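Local structure of ORF48 (Lactococcus phage TP901-1, 3U6X) at residues Y21-G26 and K83-L88. The protein forms part of the phage baseplate as its upper protein, and probably attaches the receptor-binding proteins to the baseplate core. Residues are numbered along the deposited sequence; the frame is centred on the assembly and turned at random.
Sequences YKNAIG and KETQVL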
loop_
_atom_site.group_PDB
_atom_site.type_symbol
_atom_site.label_atom_id
_atom_site.label_comp_id
_atom_site.label_asym_id
_atom_site.label_seq_id
_atom_site.Cartn_x
_atom_site.Cartn_y
_atom_site.Cartn_z
ATOM N N TYR V 21 13.983 11.615 54.825
ATOM C CA TYR V 21 14.377 10.223 55.040
ATOM C C TYR V 21 15.834 10.107 55.504
ATOM O O TYR V 21 16.658 10.995 55.256
ATOM C CB TYR V 21 14.109 9.333 53.800
ATOM C CG TYR V 21 14.636 9.903 52.503
ATOM C CD1 TYR V 21 13.848 10.742 51.716
ATOM C CD2 TYR V 21 15.928 9.619 52.067
ATOM C CE1 TYR V 21 14.349 11.322 50.558
ATOM C CE2 TYR V 21 16.431 10.173 50.895
ATOM C CZ TYR V 21 15.642 11.037 50.152
ATOM O OH TYR V 21 16.132 11.580 48.992
ATOM N N LYS V 22 16.123 8.988 56.182
ATOM C CA LYS V 22 17.388 8.623 56.787
ATOM C C LYS V 22 17.945 7.347 56.119
ATOM O O LYS V 22 17.180 6.480 55.671
ATOM C CB LYS V 22 17.118 8.352 58.285
ATOM C CG LYS V 22 18.342 8.283 59.191
ATOM C CD LYS V 22 17.980 8.122 60.668
ATOM C CE LYS V 22 17.701 9.447 61.356
ATOM N NZ LYS V 22 18.059 9.414 62.805
ATOM N N ASN V 23 19.281 7.206 56.120
ATOM C CA ASN V 23 19.989 6.023 55.624
ATOM C C ASN V 23 19.832 5.680 54.144
ATOM O O ASN V 23 19.990 4.519 53.760
ATOM C CB ASN V 23 19.792 4.801 56.554
ATOM C CG ASN V 23 20.598 4.895 57.825
ATOM O OD1 ASN V 23 21.783 5.280 57.817
ATOM N ND2 ASN V 23 19.981 4.507 58.936
ATOM N N ALA V 24 19.597 6.683 53.296
ATOM C CA ALA V 24 19.486 6.442 51.863
ATOM C C ALA V 24 20.865 6.003 51.345
ATOM O O ALA V 24 21.873 6.222 52.005
ATOM C CB ALA V 24 19.032 7.716 51.165
ATOM N N ILE V 25 20.899 5.361 50.197
ATOM C CA ILE V 25 22.103 4.880 49.536
ATOM C C ILE V 25 23.247 5.919 49.597
ATOM O O ILE V 25 23.036 7.080 49.244
ATOM C CB ILE V 25 21.650 4.397 48.106
ATOM C CG1 ILE V 25 21.749 2.895 47.951
ATOM C CG2 ILE V 25 22.200 5.140 46.878
ATOM C CD1 ILE V 25 20.614 2.166 48.570
ATOM N N GLY V 26 24.380 5.518 50.173
ATOM C CA GLY V 26 25.567 6.357 50.292
ATOM C C GLY V 26 25.571 7.378 51.411
ATOM O O GLY V 26 26.488 8.205 51.464
ATOM N N LYS V 83 22.842 15.944 55.515
ATOM C CA LYS V 83 23.545 16.157 56.772
ATOM C C LYS V 83 23.715 14.761 57.360
ATOM O O LYS V 83 22.800 14.243 58.000
ATOM C CB LYS V 83 22.783 17.113 57.717
ATOM C CG LYS V 83 23.585 17.537 58.950
ATOM C CD LYS V 83 22.823 18.518 59.830
ATOM C CE LYS V 83 23.079 18.292 61.308
ATOM N NZ LYS V 83 22.461 17.030 61.815
ATOM N N GLU V 84 24.868 14.136 57.066
ATOM C CA GLU V 84 25.267 12.790 57.487
ATOM C C GLU V 84 24.303 11.737 56.909
ATOM O O GLU V 84 24.290 11.555 55.700
ATOM C CB GLU V 84 25.460 12.662 59.026
ATOM C CG GLU V 84 26.330 13.714 59.711
ATOM C CD GLU V 84 26.066 13.941 61.197
ATOM O OE1 GLU V 84 24.896 13.852 61.644
ATOM O OE2 GLU V 84 27.044 14.260 61.910
ATOM N N THR V 85 23.482 11.079 57.750
ATOM C CA THR V 85 22.505 10.064 57.343
ATOM C C THR V 85 21.151 10.660 56.956
ATOM O O THR V 85 20.320 9.953 56.395
ATOM C CB THR V 85 22.310 9.019 58.469
ATOM O OG1 THR V 85 21.631 9.585 59.603
ATOM C CG2 THR V 85 23.599 8.365 58.897
ATOM N N GLN V 86 20.913 11.930 57.289
ATOM C CA GLN V 86 19.641 12.621 57.062
ATOM C C GLN V 86 19.603 13.383 55.739
ATOM O O GLN V 86 20.520 14.144 55.424
ATOM C CB GLN V 86 19.307 13.527 58.270
ATOM C CG GLN V 86 17.941 14.224 58.237
ATOM C CD GLN V 86 16.716 13.338 58.235
ATOM O OE1 GLN V 86 16.695 12.236 58.823
ATOM N NE2 GLN V 86 15.648 13.863 57.597
ATOM N N VAL V 87 18.524 13.156 54.962
ATOM C CA VAL V 87 18.299 13.796 53.666
ATOM C C VAL V 87 16.945 14.513 53.655
ATOM O O VAL V 87 15.962 13.995 54.178
ATOM C CB VAL V 87 18.427 12.800 52.467
ATOM C CG1 VAL V 87 18.185 13.500 51.129
ATOM C CG2 VAL V 87 19.779 12.086 52.448
ATOM N N LEU V 88 16.929 15.728 53.084
ATOM C CA LEU V 88 15.768 16.562 52.782
ATOM C C LEU V 88 15.749 16.664 51.222
ATOM O O LEU V 88 16.667 17.216 50.604
ATOM C CB LEU V 88 15.856 17.940 53.461
ATOM C CG LEU V 88 14.571 18.789 53.451
ATOM C CD1 LEU V 88 13.447 18.140 54.296
ATOM C CD2 LEU V 88 14.854 20.195 53.957
#
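Tyr21 CG sits between the backbone N and the carbonyl carbon (chi1 49°), and Val87 CG1 lies anti to its own backbone N (chi1 180°); the two residues are paired across an antiparallel sheet in the immunoglobulin-like domain, which puts both side chains on one face, and the torsions place the ring's CG and the CG1 methyl there. Strand 16-22 here ends beside the start of strand 86-92, whose other edge pairs with strand 78-83 through a two-residue beta hairpin. The evidence for that hairpin is a type II' turn from Lys83 to Gln86, closed by two backbone bonds between its end residues. Across the contact, Tyr21 and Val87 form a hydrogen-bonded pair: Tyr21 N reaches Val87 O at 3.2 Å, and Val87 N reaches Tyr21 O at 2.9 Å, the latter donor almost in line with the carbonyl (C=O...N 174°). Their side chains meet obliquely, with Val87 CB 3.7 Å from Tyr21 CE2 and Val87 CG1 at the same distance from Tyr21 CZ. Leu80 of strand 78-83 touches both, while Tyr21 OH is hydrogen-bonded to the backbone of another protein's chain, tying this face to the assembly. On the other face, Lys22 opposes Gln86 as a non-hydrogen-bonded pair, CA to CA 4.6 Å. Lys22 CG lies 3.6 Å from Thr85 OG1, a van der Waals contact between methylene and hydroxyl oxygen. Beyond the strand end, Asn23 N still donates to Thr85 O at 2.9 Å, extending the ladder onto the turn. Their side chains run side by side, pointing the same way, and Asn23 OD1 comes to 3.7 Å from the methyl CG2 of Thr85.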